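Local structure of diaminopimelate decarboxylase (Methanocaldococcus jannaschii, 1TUF) at residues A[62-67]-A[289-294]; A[48-53]-A[263-268]; A[75-80]-A[99-104]; A[152-157]-A[203-208]. The protein catalyses the pyridoxal 5'-phosphate-dependent decarboxylation of meso-diaminopimelate to L-lysine, the last step of lysine biosynthesis by the diaminopimelate pathway. All coordinates share one frame; numbering follows the deposited sequence.

Contact 1: residues A[62-67]-A[289-294]. With AZ1 (azelaic acid), chain C.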
loop_
_atom_site.group_PDB
_atom_site.type_symbol
_atom_site.label_atom_id
_atom_site.label_comp_id
_atom_site.label_asym_id
_atom_site.label_seq_id
_atom_site.Cartn_x
_atom_site.Cartn_y
_atom_site.Cartn_z
ATOM N N PHE A 62 19.623 8.619 27.815
ATOM C CA PHE A 62 19.021 9.055 26.568
ATOM C C PHE A 62 18.839 7.765 25.769
ATOM O O PHE A 62 19.819 7.097 25.424
ATOM C CB PHE A 62 19.937 9.989 25.786
ATOM C CG PHE A 62 19.530 10.144 24.350
ATOM C CD1 PHE A 62 18.350 10.808 24.014
ATOM C CD2 PHE A 62 20.287 9.567 23.335
ATOM C CE1 PHE A 62 17.930 10.890 22.686
ATOM C CE2 PHE A 62 19.875 9.644 22.004
ATOM C CZ PHE A 62 18.695 10.304 21.679
ATOM N N ILE A 63 17.593 7.417 25.476
ATOM C CA ILE A 63 17.310 6.190 24.749
ATOM C C ILE A 63 16.691 6.415 23.379
ATOM O O ILE A 63 15.731 7.176 23.227
ATOM C CB ILE A 63 16.368 5.277 25.557
ATOM C CG1 ILE A 63 16.900 5.124 26.990
ATOM C CG2 ILE A 63 16.257 3.905 24.863
ATOM C CD1 ILE A 63 15.901 4.530 27.974
ATOM N N VAL A 64 17.260 5.743 22.382
ATOM C CA VAL A 64 16.772 5.817 21.012
ATOM C C VAL A 64 15.937 4.580 20.710
ATOM O O VAL A 64 16.479 3.494 20.501
ATOM C CB VAL A 64 17.917 5.843 19.986
ATOM C CG1 VAL A 64 17.326 5.844 18.584
ATOM C CG2 VAL A 64 18.807 7.061 20.196
ATOM N N ALA A 65 14.619 4.738 20.702
ATOM C CA ALA A 65 13.720 3.626 20.392
ATOM C C ALA A 65 13.397 3.696 18.896
ATOM O O ALA A 65 12.548 4.479 18.481
ATOM C CB ALA A 65 12.434 3.742 21.217
ATOM N N TYR A 66 14.099 2.900 18.094
ATOM C CA TYR A 66 13.875 2.871 16.651
ATOM C C TYR A 66 12.420 2.515 16.324
ATOM O O TYR A 66 11.882 1.544 16.856
ATOM C CB TYR A 66 14.801 1.841 15.988
ATOM C CG TYR A 66 14.482 1.554 14.533
ATOM C CD1 TYR A 66 14.493 2.572 13.581
ATOM C CD2 TYR A 66 14.177 0.257 14.110
ATOM C CE1 TYR A 66 14.211 2.310 12.243
ATOM C CE2 TYR A 66 13.893 -0.018 12.773
ATOM C CZ TYR A 66 13.912 1.010 11.845
ATOM O OH TYR A 66 13.642 0.742 10.519
ATOM N N ALA A 67 11.795 3.302 15.453
ATOM C CA ALA A 67 10.415 3.063 15.053
ATOM C C ALA A 67 10.358 1.941 14.021
ATOM O O ALA A 67 10.532 2.171 12.820
ATOM C CB ALA A 67 9.803 4.327 14.477
ATOM N N LEU A 289 13.535 9.237 22.294
ATOM C CA LEU A 289 13.114 9.649 20.957
ATOM C C LEU A 289 12.810 8.375 20.169
ATOM O O LEU A 289 13.436 7.336 20.395
ATOM C CB LEU A 289 14.227 10.435 20.255
ATOM C CG LEU A 289 14.529 11.835 20.788
ATOM C CD1 LEU A 289 15.607 12.484 19.937
ATOM C CD2 LEU A 289 13.268 12.683 20.773
ATOM N N GLU A 290 11.867 8.456 19.237
ATOM C CA GLU A 290 11.486 7.292 18.435
ATOM C C GLU A 290 11.734 7.520 16.952
ATOM O O GLU A 290 10.795 7.556 16.164
ATOM C CB GLU A 290 10.011 6.983 18.662
ATOM C CG GLU A 290 9.641 6.949 20.128
ATOM C CD GLU A 290 8.158 6.957 20.357
ATOM O OE1 GLU A 290 7.445 7.678 19.624
ATOM O OE2 GLU A 290 7.703 6.250 21.278
ATOM N N PRO A 291 13.008 7.674 16.553
ATOM C CA PRO A 291 13.370 7.904 15.150
ATOM C C PRO A 291 13.117 6.691 14.276
ATOM O O PRO A 291 13.369 5.565 14.693
ATOM C CB PRO A 291 14.866 8.215 15.215
ATOM C CG PRO A 291 15.076 8.685 16.611
ATOM C CD PRO A 291 14.198 7.774 17.414
ATOM N N GLY A 292 12.637 6.924 13.061
ATOM C CA GLY A 292 12.399 5.829 12.141
ATOM C C GLY A 292 13.110 6.118 10.834
ATOM O O GLY A 292 14.147 5.535 10.517
ATOM N N ARG A 293 12.547 7.048 10.074
ATOM C CA ARG A 293 13.107 7.448 8.796
ATOM C C ARG A 293 14.529 7.987 8.973
ATOM O O ARG A 293 15.400 7.745 8.135
ATOM C CB ARG A 293 12.213 8.526 8.182
ATOM C CG ARG A 293 12.496 8.864 6.731
ATOM C CD ARG A 293 11.857 10.206 6.385
ATOM N NE ARG A 293 10.461 10.287 6.817
ATOM C CZ ARG A 293 9.450 9.672 6.207
ATOM N NH1 ARG A 293 9.676 8.930 5.130
ATOM N NH2 ARG A 293 8.214 9.803 6.674
ATOM N N SER A 294 14.765 8.710 10.068
ATOM C CA SER A 294 16.086 9.293 10.322
ATOM C C SER A 294 17.133 8.294 10.803
ATOM O O SER A 294 18.166 8.683 11.327
ATOM C CB SER A 294 15.989 10.469 11.307
ATOM O OG SER A 294 15.416 10.089 12.544
HETATM C C AZ1 C . 6.534 8.603 3.430
HETATM C C2 AZ1 C . 5.906 8.241 4.781
HETATM C C3 AZ1 C . 5.017 7.323 5.628
HETATM C C4 AZ1 C . 4.645 7.358 7.113
HETATM C C5 AZ1 C . 5.010 8.481 8.076
HETATM C C6 AZ1 C . 3.990 8.805 9.173
HETATM C C7 AZ1 C . 2.911 9.896 9.237
HETATM C C8 AZ1 C . 1.745 9.875 10.225
HETATM C C9 AZ1 C . 2.104 10.117 11.679
HETATM O OXT AZ1 C . 7.347 9.683 3.298
HETATM O O AZ1 C . 6.300 7.899 2.448
HETATM O O2 AZ1 C . 2.625 11.341 12.026
HETATM O OXT2 AZ1 C . 1.917 9.186 12.480
#

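Contact 2: residues A[48-53]-A[263-268]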
loop_
_atom_site.group_PDB
_atom_site.type_symbol
_atom_site.label_atom_id
_atom_site.label_comp_id
_atom_site.label_asym_id
_atom_site.label_seq_id
_atom_site.Cartn_x
_atom_site.Cartn_y
_atom_site.Cartn_z
ATOM N N ILE A 48 23.600 9.482 18.838
ATOM C CA ILE A 48 24.254 9.230 20.116
ATOM C C ILE A 48 25.229 10.348 20.459
ATOM O O ILE A 48 25.203 10.894 21.563
ATOM C CB ILE A 48 25.014 7.877 20.088
ATOM C CG1 ILE A 48 24.016 6.733 19.889
ATOM C CG2 ILE A 48 25.807 7.687 21.382
ATOM C CD1 ILE A 48 22.879 6.708 20.897
ATOM N N GLU A 49 26.075 10.678 19.491
ATOM C CA GLU A 49 27.080 11.717 19.639
ATOM C C GLU A 49 26.446 13.082 19.879
ATOM O O GLU A 49 27.013 13.923 20.576
ATOM C CB GLU A 49 27.951 11.770 18.379
ATOM C CG GLU A 49 29.203 12.617 18.503
ATOM C CD GLU A 49 30.128 12.126 19.611
ATOM O OE1 GLU A 49 30.462 10.914 19.623
ATOM O OE2 GLU A 49 30.520 12.953 20.468
ATOM N N ALA A 50 25.265 13.299 19.309
ATOM C CA ALA A 50 24.592 14.581 19.454
ATOM C C ALA A 50 23.771 14.713 20.727
ATOM O O ALA A 50 23.426 15.821 21.135
ATOM C CB ALA A 50 23.713 14.842 18.247
ATOM N N PHE A 51 23.467 13.591 21.363
ATOM C CA PHE A 51 22.674 13.633 22.576
ATOM C C PHE A 51 23.433 13.229 23.835
ATOM O O PHE A 51 22.880 13.293 24.939
ATOM C CB PHE A 51 21.441 12.744 22.406
ATOM C CG PHE A 51 20.299 13.419 21.700
ATOM C CD1 PHE A 51 19.324 14.094 22.429
ATOM C CD2 PHE A 51 20.200 13.388 20.312
ATOM C CE1 PHE A 51 18.264 14.728 21.791
ATOM C CE2 PHE A 51 19.144 14.020 19.659
ATOM C CZ PHE A 51 18.173 14.691 20.402
ATOM N N LYS A 52 24.688 12.811 23.675
ATOM C CA LYS A 52 25.496 12.400 24.826
ATOM C C LYS A 52 25.525 13.491 25.879
ATOM O O LYS A 52 25.816 13.244 27.050
ATOM C CB LYS A 52 26.930 12.067 24.402
ATOM C CG LYS A 52 27.132 10.614 23.971
ATOM C CD LYS A 52 28.578 10.358 23.534
ATOM C CE LYS A 52 28.770 8.928 23.045
ATOM N NZ LYS A 52 30.136 8.710 22.495
ATOM N N ARG A 53 25.209 14.702 25.446
ATOM C CA ARG A 53 25.184 15.848 26.329
ATOM C C ARG A 53 24.133 15.691 27.429
ATOM O O ARG A 53 24.264 16.270 28.511
ATOM C CB ARG A 53 24.905 17.106 25.508
ATOM C CG ARG A 53 24.817 18.375 26.323
ATOM C CD ARG A 53 24.397 19.542 25.451
ATOM N NE ARG A 53 23.914 20.657 26.255
ATOM C CZ ARG A 53 23.263 21.705 25.764
ATOM N NH1 ARG A 53 23.016 21.782 24.463
ATOM N NH2 ARG A 53 22.850 22.670 26.578
ATOM N N THR A 263 19.999 18.672 11.237
ATOM C CA THR A 263 20.652 17.401 11.553
ATOM C C THR A 263 20.275 16.936 12.957
ATOM O O THR A 263 19.526 17.611 13.664
ATOM C CB THR A 263 22.190 17.537 11.502
ATOM O OG1 THR A 263 22.626 18.389 12.572
ATOM C CG2 THR A 263 22.638 18.137 10.172
ATOM N N GLN A 264 20.796 15.782 13.362
ATOM C CA GLN A 264 20.505 15.266 14.695
ATOM C C GLN A 264 21.050 16.243 15.732
ATOM O O GLN A 264 20.455 16.434 16.792
ATOM C CB GLN A 264 21.136 13.882 14.901
ATOM C CG GLN A 264 20.522 12.775 14.055
ATOM C CD GLN A 264 21.184 12.628 12.704
ATOM O OE1 GLN A 264 21.337 13.597 11.971
ATOM N NE2 GLN A 264 21.578 11.409 12.368
ATOM N N LYS A 265 22.182 16.864 15.403
ATOM C CA LYS A 265 22.829 17.840 16.274
ATOM C C LYS A 265 21.883 19.014 16.526
ATOM O O LYS A 265 21.593 19.356 17.672
ATOM C CB LYS A 265 24.126 18.339 15.626
ATOM C CG LYS A 265 24.944 19.323 16.460
ATOM C CD LYS A 265 25.437 18.705 17.766
ATOM C CE LYS A 265 26.376 19.661 18.498
ATOM N NZ LYS A 265 25.765 21.019 18.684
ATOM N N ASP A 266 21.397 19.622 15.450
ATOM C CA ASP A 266 20.484 20.748 15.570
ATOM C C ASP A 266 19.268 20.373 16.423
ATOM O O ASP A 266 18.801 21.168 17.237
ATOM C CB ASP A 266 20.021 21.203 14.182
ATOM C CG ASP A 266 21.179 21.488 13.242
ATOM O OD1 ASP A 266 22.023 22.348 13.570
ATOM O OD2 ASP A 266 21.247 20.854 12.166
ATOM N N LEU A 267 18.764 19.156 16.237
ATOM C CA LEU A 267 17.595 18.684 16.979
ATOM C C LEU A 267 17.939 18.485 18.451
ATOM O O LEU A 267 17.122 18.751 19.338
ATOM C CB LEU A 267 17.087 17.371 16.356
ATOM C CG LEU A 267 15.767 16.720 16.795
ATOM C CD1 LEU A 267 15.959 15.956 18.082
ATOM C CD2 LEU A 267 14.684 17.768 16.942
ATOM N N ALA A 268 19.157 18.021 18.708
ATOM C CA ALA A 268 19.607 17.793 20.077
ATOM C C ALA A 268 19.690 19.109 20.847
ATOM O O ALA A 268 19.151 19.234 21.949
ATOM C CB ALA A 268 20.963 17.109 20.070
#

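Contact 3: residues A[75-80]-A[99-104]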
loop_
_atom_site.group_PDB
_atom_site.type_symbol
_atom_site.label_atom_id
_atom_site.label_comp_id
_atom_site.label_asym_id
_atom_site.label_seq_id
_atom_site.Cartn_x
_atom_site.Cartn_y
_atom_site.Cartn_z
ATOM N N ALA A 75 17.112 -8.873 9.881
ATOM C CA ALA A 75 18.528 -8.548 9.831
ATOM C C ALA A 75 18.808 -7.107 10.256
ATOM O O ALA A 75 19.816 -6.835 10.911
ATOM C CB ALA A 75 19.067 -8.791 8.436
ATOM N N ILE A 76 17.913 -6.194 9.882
ATOM C CA ILE A 76 18.052 -4.779 10.226
ATOM C C ILE A 76 17.816 -4.561 11.726
ATOM O O ILE A 76 18.674 -4.001 12.423
ATOM C CB ILE A 76 17.056 -3.889 9.413
ATOM C CG1 ILE A 76 17.292 -4.065 7.909
ATOM C CG2 ILE A 76 17.220 -2.416 9.790
ATOM C CD1 ILE A 76 18.689 -3.717 7.433
ATOM N N THR A 77 16.664 -5.007 12.226
ATOM C CA THR A 77 16.352 -4.845 13.646
ATOM C C THR A 77 17.434 -5.522 14.482
ATOM O O THR A 77 17.783 -5.072 15.580
ATOM C CB THR A 77 14.981 -5.469 14.020
ATOM O OG1 THR A 77 14.963 -6.848 13.637
ATOM C CG2 THR A 77 13.847 -4.732 13.331
ATOM N N ARG A 78 17.970 -6.609 13.946
ATOM C CA ARG A 78 19.019 -7.358 14.619
ATOM C C ARG A 78 20.251 -6.458 14.734
ATOM O O ARG A 78 20.841 -6.315 15.806
ATOM C CB ARG A 78 19.352 -8.599 13.795
ATOM C CG ARG A 78 20.110 -9.668 14.528
ATOM C CD ARG A 78 19.209 -10.537 15.389
ATOM N NE ARG A 78 20.032 -11.515 16.103
ATOM C CZ ARG A 78 19.610 -12.294 17.092
ATOM N NH1 ARG A 78 18.351 -12.224 17.504
ATOM N NH2 ARG A 78 20.461 -13.133 17.676
ATOM N N LEU A 79 20.622 -5.850 13.612
ATOM C CA LEU A 79 21.773 -4.962 13.541
ATOM C C LEU A 79 21.586 -3.789 14.496
ATOM O O LEU A 79 22.476 -3.473 15.278
ATOM C CB LEU A 79 21.959 -4.472 12.097
ATOM C CG LEU A 79 23.011 -3.426 11.693
ATOM C CD1 LEU A 79 22.460 -2.062 11.971
ATOM C CD2 LEU A 79 24.348 -3.652 12.424
ATOM N N LEU A 80 20.425 -3.149 14.446
ATOM C CA LEU A 80 20.179 -2.033 15.336
ATOM C C LEU A 80 20.213 -2.498 16.782
ATOM O O LEU A 80 20.620 -1.745 17.672
ATOM C CB LEU A 80 18.838 -1.379 15.021
ATOM C CG LEU A 80 18.856 -0.420 13.831
ATOM C CD1 LEU A 80 17.442 -0.007 13.499
ATOM C CD2 LEU A 80 19.710 0.808 14.155
ATOM N N LYS A 99 11.724 -8.564 20.335
ATOM C CA LYS A 99 12.211 -9.546 21.291
ATOM C C LYS A 99 13.069 -10.607 20.596
ATOM O O LYS A 99 14.051 -11.093 21.163
ATOM C CB LYS A 99 11.034 -10.190 22.027
ATOM C CG LYS A 99 10.323 -9.250 23.017
ATOM C CD LYS A 99 10.959 -9.289 24.395
ATOM C CE LYS A 99 12.358 -8.704 24.371
ATOM N NZ LYS A 99 13.111 -8.955 25.632
ATOM N N LEU A 100 12.709 -10.964 19.368
ATOM C CA LEU A 100 13.498 -11.940 18.638
ATOM C C LEU A 100 14.821 -11.317 18.214
ATOM O O LEU A 100 15.826 -12.011 18.055
ATOM C CB LEU A 100 12.753 -12.441 17.405
ATOM C CG LEU A 100 11.883 -13.688 17.604
ATOM C CD1 LEU A 100 11.413 -14.152 16.232
ATOM C CD2 LEU A 100 12.671 -14.809 18.286
ATOM N N SER A 101 14.825 -10.002 18.041
ATOM C CA SER A 101 16.043 -9.313 17.653
ATOM C C SER A 101 16.955 -9.106 18.868
ATOM O O SER A 101 18.033 -8.523 18.764
ATOM C CB SER A 101 15.701 -7.978 16.991
ATOM O OG SER A 101 14.972 -8.213 15.798
ATOM N N ASN A 102 16.513 -9.598 20.021
ATOM C CA ASN A 102 17.288 -9.510 21.250
ATOM C C ASN A 102 17.432 -8.079 21.759
ATOM O O ASN A 102 18.494 -7.675 22.232
ATOM C CB ASN A 102 18.676 -10.132 21.036
ATOM C CG ASN A 102 19.237 -10.747 22.298
ATOM O OD1 ASN A 102 20.405 -11.149 22.339
ATOM N ND2 ASN A 102 18.404 -10.838 23.338
ATOM N N VAL A 103 16.353 -7.317 21.643
ATOM C CA VAL A 103 16.328 -5.947 22.115
ATOM C C VAL A 103 15.812 -6.001 23.547
ATOM O O VAL A 103 14.696 -6.476 23.793
ATOM C CB VAL A 103 15.363 -5.072 21.288
ATOM C CG1 VAL A 103 15.187 -3.715 21.963
ATOM C CG2 VAL A 103 15.899 -4.887 19.870
ATOM N N PRO A 104 16.620 -5.529 24.516
ATOM C CA PRO A 104 16.252 -5.519 25.934
ATOM C C PRO A 104 14.889 -4.878 26.169
ATOM O O PRO A 104 14.585 -3.826 25.614
ATOM C CB PRO A 104 17.374 -4.719 26.572
ATOM C CG PRO A 104 18.543 -5.092 25.742
ATOM C CD PRO A 104 17.992 -5.027 24.335
HETATM O O HOH W 1 20.619 -8.895 17.528
#

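Contact 4: residues A[152-157]-A[203-208]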
loop_
_atom_site.group_PDB
_atom_site.type_symbol
_atom_site.label_atom_id
_atom_site.label_comp_id
_atom_site.label_asym_id
_atom_site.label_seq_id
_atom_site.Cartn_x
_atom_site.Cartn_y
_atom_site.Cartn_z
ATOM N N THR A 152 2.754 -6.369 36.993
ATOM C CA THR A 152 2.568 -4.918 36.946
ATOM C C THR A 152 3.012 -4.425 35.575
ATOM O O THR A 152 4.056 -4.837 35.089
ATOM C CB THR A 152 3.421 -4.203 38.024
ATOM O OG1 THR A 152 3.199 -4.817 39.300
ATOM C CG2 THR A 152 3.044 -2.734 38.114
ATOM N N ALA A 153 2.220 -3.558 34.952
ATOM C CA ALA A 153 2.559 -3.022 33.636
ATOM C C ALA A 153 3.043 -1.580 33.744
ATOM O O ALA A 153 2.466 -0.776 34.481
ATOM C CB ALA A 153 1.347 -3.083 32.723
ATOM N N ASN A 154 4.102 -1.255 33.008
ATOM C CA ASN A 154 4.647 0.094 33.013
ATOM C C ASN A 154 3.890 0.925 31.983
ATOM O O ASN A 154 3.734 0.509 30.833
ATOM C CB ASN A 154 6.134 0.061 32.672
ATOM C CG ASN A 154 6.931 -0.778 33.647
ATOM O OD1 ASN A 154 6.683 -0.737 34.855
ATOM N ND2 ASN A 154 7.902 -1.536 33.133
ATOM N N VAL A 155 3.420 2.103 32.383
ATOM C CA VAL A 155 2.661 2.928 31.457
ATOM C C VAL A 155 3.069 4.383 31.355
ATOM O O VAL A 155 3.178 5.081 32.354
ATOM C CB VAL A 155 1.160 2.876 31.788
ATOM C CG1 VAL A 155 0.659 1.431 31.704
ATOM C CG2 VAL A 155 0.919 3.426 33.174
ATOM N N ALA A 156 3.309 4.827 30.129
ATOM C CA ALA A 156 3.645 6.213 29.875
ATOM C C ALA A 156 2.333 6.751 29.331
ATOM O O ALA A 156 1.344 6.018 29.272
ATOM C CB ALA A 156 4.740 6.322 28.826
ATOM N N PHE A 157 2.301 8.018 28.938
ATOM C CA PHE A 157 1.070 8.576 28.412
ATOM C C PHE A 157 1.295 9.457 27.195
ATOM O O PHE A 157 2.066 10.425 27.234
ATOM C CB PHE A 157 0.333 9.349 29.506
ATOM C CG PHE A 157 -0.159 8.477 30.618
ATOM C CD1 PHE A 157 0.726 7.980 31.571
ATOM C CD2 PHE A 157 -1.493 8.080 30.666
ATOM C CE1 PHE A 157 0.293 7.089 32.556
ATOM C CE2 PHE A 157 -1.938 7.192 31.643
ATOM C CZ PHE A 157 -1.043 6.694 32.589
ATOM N N ASN A 203 2.223 1.016 36.592
ATOM C CA ASN A 203 3.282 1.816 37.159
ATOM C C ASN A 203 3.571 2.967 36.213
ATOM O O ASN A 203 4.177 2.767 35.161
ATOM C CB ASN A 203 4.532 0.955 37.318
ATOM C CG ASN A 203 5.729 1.752 37.755
ATOM O OD1 ASN A 203 6.865 1.400 37.443
ATOM N ND2 ASN A 203 5.487 2.836 38.487
ATOM N N VAL A 204 3.135 4.170 36.576
ATOM C CA VAL A 204 3.366 5.339 35.733
ATOM C C VAL A 204 4.862 5.591 35.662
ATOM O O VAL A 204 5.534 5.662 36.685
ATOM C CB VAL A 204 2.666 6.574 36.302
ATOM C CG1 VAL A 204 1.157 6.339 36.345
ATOM C CG2 VAL A 204 3.179 6.855 37.704
ATOM N N VAL A 205 5.386 5.725 34.453
ATOM C CA VAL A 205 6.811 5.940 34.288
ATOM C C VAL A 205 7.174 7.133 33.412
ATOM O O VAL A 205 8.352 7.480 33.296
ATOM C CB VAL A 205 7.482 4.678 33.705
ATOM C CG1 VAL A 205 7.510 3.567 34.751
ATOM C CG2 VAL A 205 6.713 4.211 32.465
ATOM N N GLY A 206 6.182 7.758 32.784
ATOM C CA GLY A 206 6.492 8.903 31.946
ATOM C C GLY A 206 5.371 9.386 31.052
ATOM O O GLY A 206 4.223 8.965 31.196
ATOM N N VAL A 207 5.707 10.298 30.147
ATOM C CA VAL A 207 4.740 10.831 29.198
ATOM C C VAL A 207 5.358 10.741 27.814
ATOM O O VAL A 207 6.580 10.776 27.668
ATOM C CB VAL A 207 4.374 12.313 29.489
ATOM C CG1 VAL A 207 3.576 12.414 30.797
ATOM C CG2 VAL A 207 5.630 13.158 29.557
ATOM N N HIS A 208 4.513 10.618 26.798
ATOM C CA HIS A 208 4.986 10.513 25.426
ATOM C C HIS A 208 4.210 11.450 24.507
ATOM O O HIS A 208 3.071 11.825 24.801
ATOM C CB HIS A 208 4.865 9.051 24.950
ATOM C CG HIS A 208 4.908 8.879 23.459
ATOM N ND1 HIS A 208 3.804 9.072 22.656
ATOM C CD2 HIS A 208 5.923 8.540 22.627
ATOM C CE1 HIS A 208 4.138 8.862 21.394
ATOM N NE2 HIS A 208 5.418 8.538 21.349
#

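Contact 1: residues A[62-67]-A[289-294]
Leu289 and Val64 are paired in parallel where strand 62-67 meets the last strand of a barrel, and the backbone fixes their register. Leu289 N gives its hydrogen to Ile63 O at 3.2 Å, and Ala65 N reaches Leu289 O at 2.9 Å, both close to the line of the carbonyl. Past Glu290 the second chain leaves regular pairing, yet Ala67 N still bonds Pro291 O at 2.9 Å, from 42° above the carbonyl plane.

Side chains follow this split. With CG anti to the backbone N (chi1 164°), Phe62 swings its ring toward Leu289, whose CD1 meets the ring edge at CE1, 3.9 Å away. On the same face Val64 CG1 lies 3.9 Å from Pro291 CD, the two side chains crossing at about a right angle. Tyr66 lays its ring edge beside Gly292 O, while its hydroxyl bonds Asn71 O. Glu290 leads away in an extended chain, its carboxylate bonded to His208 and Asn111. Arg293 bends at chi3 (-49°), bringing NH1 within 3.1 Å of azelaic acid OXT in a weak hydrogen bond.

Gly292 N and Arg293 N both bond phosphate oxygens of the pyridoxal-lysine at position 69, so the N-cap and first turn of helix 293-296 receive the cofactor phosphate. Helix 37-51 packs on Leu289 and Pro291 through Tyr47, Leu295 of helix 293-296 touches Val64 and Tyr66, and strand 86-89 flanks strand 62-67 on the side away from 286-289.

Contact 2: residues A[48-53]-A[263-268]
Phe51 reaches across to Ala268, its aromatic face laid over the small side chain near the start of helix 264-276. CB packs against the Phe62 ring, and CG, anti to the carbonyl carbon (chi1 -83°), carries the ring toward the neighbouring helix. CG already lies 4.1 Å from Ala268 CB, and CD1 lies 4.2 Å from it. CD2 comes nearer to the same methyl, and CE2 reaches it at 3.6 Å. That methyl stands over the middle of the ring, 3.6 Å from the centroid and 13° off the normal, a CH-pi contact. CE1 lies near Ala268 CA. At the tip, CZ has two neighbours: Ala268 CA on the face and Leu267 CD1 at the edge, the latter 3.4 Å away.

Ala50 supplies the other half of the packing. Its CB points at the first turn of the second helix and rests 3.7 Å from Lys265 CA, with Ala268 CB 4.0 Å from the same methyl. That turn is held by a capping box: Asp266 OD2 accepts from Thr263 N at 2.7 Å through its anti lone pair, and also from the Thr263 hydroxyl.

Beneath the two helices, Phe51 packs on Leu287 and Leu289 of strand 286-289 and stacks with Phe62, while Leu267 also touches Leu289. The contact thus joins helices 37-51 and 264-276 over adjacent barrel strands.

Contact 3: residues A[75-80]-A[99-104]
Thr77 and Ser101 meet through their hydroxyls, OG1 and OG lying 2.6 Å apart across the contact. The hydrogen bonding here is shared rather than exclusive: Thr77 OG1 also has Asn73 O and Leu74 O as partners, and Ser101 OG bonds Ile97 O, one turn earlier in its helix. Thr77 holds OG1 between its backbone N and carbonyl carbon (chi1 56°), a setting that serves both the helix behind it and the serine in front.

A water forms the second polar link. It donates to Arg78 O at 3.1 Å and to Ser101 O at 2.9 Å, joining two backbone carbonyls.

The remaining approach is that of a charged side chain alongside a helix end. Arg78 bends at chi2 (81°), bringing NH1 close to the last turn of helix 92-100, while its CD passes 4.1 Å from Ser101 CA. Its NE bonds Leu433 O of the second subunit, tying this edge of the barrel to that subunit.

Asn102, at positive phi, ends helix 92-100 in a Schellman motif. Helices 74-82 and 92-100, with strand 86-89 between them in sequence, lie on the TIM-type barrel that forms the pyridoxal-binding domain.

Contact 4: residues A[152-157]-A[203-208]
Asn203 is held by strand 153-160 through both its backbone N and its O: the N gives to Ala153 O at 2.8 Å and the O accepts from Val155 N at 3.0 Å. Val205 N continues to Val155 O at 3.1 Å; these last two donors stand well above their carbonyl planes. Val205 then interrupts the pairing, and the chain resumes at Gly206, whose O receives a weak bond from Phe157 N. A nearly straight bond (175°) from His208 N to Phe157 O closes the ladder, though its modelled 2.5 Å is doubtfully short. Gly206 has backbone angles that would press a CB against the preceding carbonyl oxygen.

On one face Asn154 and Asn203 lie side by side with amide planes 74° apart; their OD1 atoms, both acceptors, come within 3.4 Å without bonding, while Asn154 ND2 bonds Ile128 O. On the other, Val155 CG2 and Val204 CG1 are 4.3 Å apart, and Phe157, with CG beside its backbone N (chi1 -66°), brings CE1 to 4.0 Å from the same Val204 methyl.

In the next shell, helix 188-197 packs on Phe157 and Val204 through Ala196, and strand 130-133 flanks 153-160. His208 bonds Glu290 of the cofactor site. Parallel strands of a curled sheet, backed by a helix and ending beside the cofactor site, fit the TIM-barrel fold of the pyridoxal-binding domain.

How the contacts relate
The four contacts sample one barrel domain, and contact 1 lies nearest the centre of the chain, about 8 Å from it. Contact 1 holds the phosphate-binding Gly292 and Arg293, the latter also meeting azelaic acid. Contact 2 touches it directly: Phe51 CZ is 3.4 Å from Leu289 CD1, so the helix pair and the strand pair share an apolar layer. Contact 3, nested within the loop closed by contact 1, meets it where Tyr66 CD2 lies 3.3 Å from Leu80 CD1. Contact 4 is joined to contact 1 by the bond from His208 NE2 to Glu290 OE1 (2.8 Å); the His208 side chain is about 9 Å from azelaic acid. Contacts 2, 3 and 4 do not touch one another.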